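Local coordinates for amidohydrolase 3 domain-containing protein (Pyrococcus horikoshii, PDB 3IGH) that is of unknown specific function but probably hydrolyses carbon-nitrogen bonds other than peptide bonds, as a metal-dependent member of the amidohydrolase family, at residues V21-V25 / A34-A40; W116-K120 / E159-I163; L149-S154 / K167-A172. One frame throughout, in Å; residues are numbered along the deposited sequence. Where two conformers were deposited one is given.

Contact 1 of 3, residues V21-V25 / A34-A40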
# COMPACT_ATOMS: atom_id res chain seq x y z
N VAL A 21 6.01 30.87 -13.62
CA VAL A 21 5.44 30.67 -14.95
C VAL A 21 4.04 31.28 -15.00
O VAL A 21 3.50 31.71 -13.98
CB VAL A 21 5.39 29.17 -15.37
CG1 VAL A 21 6.79 28.54 -15.36
CG2 VAL A 21 4.42 28.37 -14.50
N SER A 22 3.46 31.31 -16.20
CA SER A 22 2.12 31.86 -16.38
C SER A 22 1.08 30.77 -16.69
O SER A 22 -0.12 31.05 -16.70
CB SER A 22 2.10 32.96 -17.45
OG SER A 22 2.65 32.51 -18.67
N GLY A 23 1.55 29.55 -16.91
CA GLY A 23 0.65 28.45 -17.24
C GLY A 23 1.10 27.09 -16.74
O GLY A 23 2.29 26.77 -16.81
N LEU A 24 0.15 26.31 -16.24
CA LEU A 24 0.38 24.93 -15.83
C LEU A 24 -0.57 24.00 -16.57
O LEU A 24 -1.72 24.36 -16.80
CB LEU A 24 0.11 24.74 -14.33
CG LEU A 24 1.11 25.06 -13.23
CD1 LEU A 24 0.56 24.55 -11.91
CD2 LEU A 24 2.47 24.44 -13.49
N VAL A 25 -0.10 22.81 -16.93
CA VAL A 25 -1.00 21.74 -17.38
C VAL A 25 -0.93 20.60 -16.38
O VAL A 25 0.15 20.14 -16.03
CB VAL A 25 -0.67 21.23 -18.80
CG1 VAL A 25 -1.71 20.21 -19.25
CG2 VAL A 25 -0.63 22.37 -19.79
N ALA A 34 4.85 23.26 -17.34
CA ALA A 34 4.93 24.52 -16.61
C ALA A 34 5.63 25.51 -17.53
O ALA A 34 6.79 25.29 -17.90
CB ALA A 34 5.73 24.36 -15.31
N GLY A 35 4.94 26.58 -17.90
CA GLY A 35 5.52 27.59 -18.80
C GLY A 35 4.55 28.67 -19.21
O GLY A 35 3.80 29.20 -18.38
N ASP A 36 4.58 29.00 -20.51
CA ASP A 36 3.75 30.06 -21.06
C ASP A 36 2.27 29.70 -21.02
O ASP A 36 1.89 28.58 -21.35
CB ASP A 36 4.19 30.39 -22.49
CG ASP A 36 5.51 31.14 -22.54
OD1 ASP A 36 5.90 31.77 -21.53
OD2 ASP A 36 6.17 31.11 -23.61
N SER A 37 1.45 30.67 -20.63
CA SER A 37 0.00 30.55 -20.51
C SER A 37 -0.71 30.14 -21.81
O SER A 37 -1.64 29.33 -21.78
CB SER A 37 -0.57 31.86 -19.98
OG SER A 37 -1.98 31.81 -19.85
N GLU A 38 -0.25 30.68 -22.93
CA GLU A 38 -0.85 30.37 -24.24
C GLU A 38 -0.55 28.94 -24.70
O GLU A 38 -1.42 28.29 -25.29
CB GLU A 38 -0.40 31.38 -25.31
CG GLU A 38 -1.18 32.70 -25.30
CD GLU A 38 -2.66 32.51 -25.59
OE1 GLU A 38 -3.49 32.91 -24.75
OE2 GLU A 38 -3.01 31.96 -26.66
N VAL A 39 0.66 28.48 -24.42
CA VAL A 39 1.07 27.10 -24.72
C VAL A 39 0.24 26.09 -23.91
O VAL A 39 -0.24 25.09 -24.45
CB VAL A 39 2.58 26.89 -24.48
CG1 VAL A 39 3.01 25.47 -24.82
CG2 VAL A 39 3.39 27.89 -25.30
N ALA A 40 0.06 26.39 -22.62
CA ALA A 40 -0.74 25.56 -21.72
C ALA A 40 -2.17 25.41 -22.21
O ALA A 40 -2.70 24.29 -22.24
CB ALA A 40 -0.71 26.14 -20.29
O HOH W 1 5.69 31.83 -18.44

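Contact 2 of 3, residues W116-K120 / E159-I163. With SO4 (sulfate ion), chain I.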
# COMPACT_ATOMS: atom_id res chain seq x y z
N TRP A 116 -8.21 23.54 42.86
CA TRP A 116 -8.14 22.41 41.93
C TRP A 116 -9.53 21.84 41.64
O TRP A 116 -10.37 21.78 42.54
CB TRP A 116 -7.25 21.30 42.50
CG TRP A 116 -5.78 21.60 42.47
CD1 TRP A 116 -5.12 22.57 43.17
CD2 TRP A 116 -4.79 20.89 41.72
NE1 TRP A 116 -3.77 22.52 42.90
CE2 TRP A 116 -3.54 21.50 42.01
CE3 TRP A 116 -4.82 19.81 40.83
CZ2 TRP A 116 -2.34 21.06 41.43
CZ3 TRP A 116 -3.63 19.37 40.27
CH2 TRP A 116 -2.41 19.99 40.57
N PRO A 117 -9.79 21.43 40.38
CA PRO A 117 -11.05 20.72 40.17
C PRO A 117 -10.92 19.29 40.69
O PRO A 117 -9.81 18.78 40.86
CB PRO A 117 -11.24 20.76 38.64
CG PRO A 117 -9.89 21.03 38.07
CD PRO A 117 -8.99 21.57 39.15
N THR A 118 -12.05 18.66 41.01
CA THR A 118 -12.04 17.34 41.65
C THR A 118 -12.98 16.36 40.96
O THR A 118 -13.95 16.76 40.31
CB THR A 118 -12.48 17.40 43.14
OG1 THR A 118 -13.88 17.72 43.20
CG2 THR A 118 -11.65 18.42 43.94
N ARG A 119 -12.67 15.07 41.13
CA ARG A 119 -13.53 13.94 40.73
C ARG A 119 -14.99 14.14 41.14
O ARG A 119 -15.90 13.97 40.32
CB ARG A 119 -12.97 12.64 41.34
CG ARG A 119 -13.81 11.39 41.10
CD ARG A 119 -13.32 10.20 41.94
NE ARG A 119 -13.36 10.46 43.38
CZ ARG A 119 -14.44 10.37 44.15
NH1 ARG A 119 -15.62 10.01 43.64
NH2 ARG A 119 -14.34 10.65 45.44
N LYS A 120 -15.22 14.51 42.40
CA LYS A 120 -16.57 14.76 42.91
C LYS A 120 -17.32 15.84 42.14
O LYS A 120 -18.49 15.66 41.80
CB LYS A 120 -16.55 15.09 44.41
CG LYS A 120 -16.40 13.89 45.31
CD LYS A 120 -16.19 14.31 46.76
CE LYS A 120 -15.89 13.10 47.64
NZ LYS A 120 -15.48 13.51 49.01
N GLU A 159 -6.99 8.61 44.13
CA GLU A 159 -8.30 8.06 43.77
C GLU A 159 -9.46 8.90 44.30
O GLU A 159 -10.53 8.96 43.69
CB GLU A 159 -8.39 6.59 44.19
CG GLU A 159 -7.08 5.82 43.91
CD GLU A 159 -7.22 4.31 43.84
OE1 GLU A 159 -6.18 3.64 43.62
OE2 GLU A 159 -8.35 3.79 44.00
N ASP A 160 -9.24 9.58 45.43
CA ASP A 160 -10.29 10.41 46.03
C ASP A 160 -10.52 11.72 45.29
O ASP A 160 -11.67 12.10 45.04
CB ASP A 160 -9.99 10.69 47.51
CG ASP A 160 -11.13 11.42 48.21
OD1 ASP A 160 -10.89 12.51 48.77
OD2 ASP A 160 -12.28 10.92 48.19
N THR A 161 -9.44 12.42 44.95
CA THR A 161 -9.54 13.72 44.26
C THR A 161 -9.63 13.57 42.74
O THR A 161 -10.04 14.49 42.04
CB THR A 161 -8.34 14.62 44.59
OG1 THR A 161 -7.13 13.96 44.22
CG2 THR A 161 -8.29 14.95 46.08
N GLY A 162 -9.24 12.40 42.24
CA GLY A 162 -9.29 12.11 40.81
C GLY A 162 -8.10 12.65 40.03
O GLY A 162 -8.13 12.68 38.80
N ILE A 163 -7.05 13.05 40.76
CA ILE A 163 -5.86 13.68 40.17
C ILE A 163 -4.85 12.65 39.69
O ILE A 163 -4.41 11.78 40.46
CB ILE A 163 -5.19 14.68 41.15
CG1 ILE A 163 -6.11 15.89 41.36
CG2 ILE A 163 -3.82 15.13 40.63
CD1 ILE A 163 -5.78 16.73 42.59
S SO4 I . -0.64 24.57 43.87
O1 SO4 I . -1.90 24.60 44.60
O2 SO4 I . 0.47 24.81 44.79
O3 SO4 I . -0.47 23.25 43.25
O4 SO4 I . -0.64 25.60 42.84
O HOH W 2 -13.10 14.30 44.51

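Contact 3 of 3, residues L149-S154 / K167-A172. With SO4 (sulfate ion), chain P.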
# COMPACT_ATOMS: atom_id res chain seq x y z
N LEU A 149 -10.83 3.75 32.75
CA LEU A 149 -9.37 3.78 32.73
C LEU A 149 -8.75 2.62 33.49
O LEU A 149 -7.73 2.08 33.06
CB LEU A 149 -8.82 5.11 33.27
CG LEU A 149 -8.97 6.37 32.42
CD1 LEU A 149 -8.47 7.59 33.21
CD2 LEU A 149 -8.23 6.25 31.08
N ASN A 150 -9.38 2.25 34.61
CA ASN A 150 -8.89 1.18 35.49
C ASN A 150 -7.38 1.28 35.73
O ASN A 150 -6.62 0.35 35.42
CB ASN A 150 -9.28 -0.20 34.93
CG ASN A 150 -9.16 -1.30 35.98
OD1 ASN A 150 -9.71 -1.20 37.08
ND2 ASN A 150 -8.42 -2.35 35.65
N LEU A 151 -6.96 2.44 36.24
CA LEU A 151 -5.54 2.75 36.44
C LEU A 151 -4.94 1.95 37.58
O LEU A 151 -5.63 1.62 38.54
CB LEU A 151 -5.34 4.25 36.70
CG LEU A 151 -5.80 5.22 35.61
CD1 LEU A 151 -5.60 6.68 36.05
CD2 LEU A 151 -5.10 4.95 34.27
N THR A 152 -3.65 1.64 37.45
CA THR A 152 -2.90 0.93 38.48
C THR A 152 -2.74 1.87 39.68
O THR A 152 -2.36 3.03 39.51
CB THR A 152 -1.52 0.48 37.94
OG1 THR A 152 -1.69 -0.29 36.75
CG2 THR A 152 -0.75 -0.36 38.97
N PRO A 153 -3.07 1.38 40.90
CA PRO A 153 -2.85 2.15 42.13
C PRO A 153 -1.39 2.58 42.29
O PRO A 153 -0.49 1.75 42.15
CB PRO A 153 -3.23 1.16 43.23
CG PRO A 153 -4.20 0.24 42.59
CD PRO A 153 -3.71 0.08 41.18
N SER A 154 -1.19 3.87 42.53
CA SER A 154 0.14 4.43 42.83
C SER A 154 0.02 5.80 43.51
O SER A 154 -1.08 6.34 43.65
CB SER A 154 1.02 4.53 41.56
OG SER A 154 0.75 5.69 40.81
N LYS A 167 3.63 9.16 35.91
CA LYS A 167 3.53 7.90 35.18
C LYS A 167 2.10 7.35 35.12
O LYS A 167 1.79 6.56 34.23
CB LYS A 167 4.52 6.85 35.68
CG LYS A 167 4.24 6.28 37.06
CD LYS A 167 5.26 5.19 37.39
CE LYS A 167 5.21 4.79 38.86
NZ LYS A 167 3.94 4.10 39.21
N SER A 168 1.24 7.78 36.04
CA SER A 168 -0.18 7.45 35.98
C SER A 168 -0.88 8.16 34.82
O SER A 168 -1.83 7.62 34.24
CB SER A 168 -0.89 7.77 37.29
OG SER A 168 -0.39 6.95 38.34
N LEU A 169 -0.40 9.36 34.49
CA LEU A 169 -0.91 10.10 33.33
C LEU A 169 -0.44 9.45 32.04
O LEU A 169 -1.19 9.39 31.05
CB LEU A 169 -0.49 11.57 33.37
CG LEU A 169 -1.11 12.41 32.24
CD1 LEU A 169 -2.63 12.45 32.34
CD2 LEU A 169 -0.54 13.80 32.23
N GLU A 170 0.81 8.98 32.06
CA GLU A 170 1.38 8.21 30.96
C GLU A 170 0.54 6.95 30.72
O GLU A 170 0.27 6.58 29.58
CB GLU A 170 2.83 7.85 31.30
CG GLU A 170 3.60 7.05 30.25
CD GLU A 170 4.95 6.55 30.76
OE1 GLU A 170 5.52 7.17 31.68
OE2 GLU A 170 5.43 5.53 30.23
N GLU A 171 0.13 6.30 31.82
CA GLU A 171 -0.73 5.12 31.73
C GLU A 171 -2.10 5.49 31.18
O GLU A 171 -2.61 4.83 30.28
CB GLU A 171 -0.87 4.42 33.09
CG GLU A 171 -1.67 3.12 33.03
CD GLU A 171 -2.04 2.56 34.41
OE1 GLU A 171 -2.27 3.35 35.35
OE2 GLU A 171 -2.11 1.32 34.54
N ALA A 172 -2.69 6.56 31.71
CA ALA A 172 -4.00 7.02 31.28
C ALA A 172 -4.03 7.35 29.78
O ALA A 172 -5.00 7.00 29.10
CB ALA A 172 -4.45 8.23 32.09
S SO4 P . 4.29 3.64 43.30
O1 SO4 P . 4.31 4.36 42.03
O2 SO4 P . 3.24 4.17 44.16
O3 SO4 P . 4.03 2.23 43.05
O4 SO4 P . 5.59 3.80 43.95
O HOH W 3 -1.12 4.34 37.68

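Contact 1 of 3, residues V21-V25 / A34-A40
Ala34 meets the neighbouring strand through its methyl group, which touches Leu24 CD2 at 3.7 Å from Ala34 CB; the two residues form an antiparallel non-hydrogen-bonded pair with side chains on the same face of the sheet. Leu24 also touches Leu6 of strand 3-7 in the same sheet and Ile11 of strand 10-14. At Gly35 one residue faces two. Its N-H gives Gly23 O a nearly straight bond, 2.9 Å from Gly35 N to Gly23 O with 173° at the hydrogen. Its carbonyl faces two donors instead of one: Ser22 N stands 3.1 Å from Gly35 O, tilted 32° from the carbonyl plane, and Gly23 N adds a weak, bent bond to the same oxygen. Asp36, just ahead of the helix, reaches Ser22 through a water that donates to Asp36 OD1 and is hydrogen-bonded to Ser22 OG. Ser37 brings its backbone N to within 2.9 Å of Ser22 OG, a hydroxyl set between its own backbone N and carbonyl carbon (chi1 55°) and thereby turned to the start of the helix. An alanine in place of Ser22 would remove that hydroxyl and would probably leave Ser37 N without its acceptor and the water without one of its anchors. The hydroxyl of Ser37 is hydrogen-bonded to Asn8 N. One turn on, Ala40 CB lies 3.8 Å from Val25 CG2 and close over Gly23, where modelling a CB would bring it to 3.0 Å from Ala40 CB, a clash. Two residues, Ser22 and Gly23, opposite the single Gly35 define a classic beta bulge, here in a beta hairpin whose second strand runs straight into a helix folded back against the first.

Contact 2 of 3, residues W116-K120 / E159-I163
Arg119 turns its guanidinium on a backbone carbonyl more than on a carboxylate: NE lies 2.9 Å from Asp160 O, and NH2 adds a weak second bond to that oxygen. The carbonyl is at the guanidinium edge, yet the donor NE stands well above the carbonyl plane, 50° out of it. A bend at chi3 (59°) brings NE and NH2 to Asp160 O. The salt bridge itself is long and weak, 3.4 Å from Arg119 NH2 to Asp160 OD2, and the two planes are 48° apart; Arg119 NH1 has a second charged partner in Asp143. Water adds a further link, accepting from Lys120 N and donating to Asp160 O. Beside this, Arg119 N gives Thr161 O a 2.8 Å bond, and Arg119 CB packs 3.8 Å from Gly162 CA, where a modelled CB would clash. At the other end, Ile163 CD1 touches Trp116 CE3 at 3.7 Å, while the indole N-H points along its ring plane to a sulfate, probably picked up from the crystallisation solution. Gly162, with positive phi, and Ile163 both face Asp158, a G1 beta bulge closing the short hairpin 157-165, against which the segment leading into helix 119-122 is bonded.

Contact 3 of 3, residues L149-S154 / K167-A172
Glu171 reaches across to Thr152 from helix 166-180, and its side chain can be followed outward. CB leaves the helix toward the loop 149-154, and CG, anti to the backbone N (chi1 -176°), lies 4.1 Å from Leu151 CD2, the two side chains running alongside one another, pointed opposite ways. Beyond CG the chain stays extended, which carries CD to the loop backbone, 3.6 Å from Thr152 N. OE1 then accepts from Thr152 N at 3.0 Å, on its syn lone pair, and also takes a bond from a water that donates to Thr152 O and accepts from Ser168 OG. Glu171 OE1 also lies 3.4 Å from Leu151 CD2. Glu171 OE2 is 2.8 Å from Thr152 OG1, which it receives on the syn side and 22° out of the carboxylate plane. A weak additional bond to OE2 comes from Thr152 N. Both carboxylate oxygens therefore hold one residue, by its backbone N-H and its hydroxyl together, so the rotation of the carboxylate is probably fixed. Apolar contacts flank this grip: Leu151 CD2 lies 3.8 Å from Ala172 CA, and Leu149 CD1 reaches Ala172 CB at 4.2 Å. On the other flank Ser154 OG donates a weak bond to Ser168 OG at 3.0 Å, and Lys167 NZ binds a sulfate that is also held by Lys155 N. Leu149 and Ala172 both rest on Phe130 of strand 129-133. Here the loop leaving helix 143-149 is pinned to helix 166-180 by a helix-borne carboxylate, joining two helices that pack on the six-stranded mixed sheet containing strand 129-133.

From the N terminus, contact 1 comes first: it closes the hairpin of strands 23-27 and 30-35 and brings the start of helix 37-47 onto it. The chain then passes to the opposite side of its centre, where contacts 2 and 3 lie; the centres of contacts 1 and 2 are about 64 Å apart. Contact 2 closes a loop of 38 residues, fastening the segment entering helix 119-122 to the hairpin 157-165 at the edge of the six-stranded sheet. Contact 3 closes one of 12, holding strands 157-158 and 163-165, and joins the loop after helix 143-149 to helix 166-180. The two cross, their centres about 14 Å apart, and meet where Glu159 packs on Pro153.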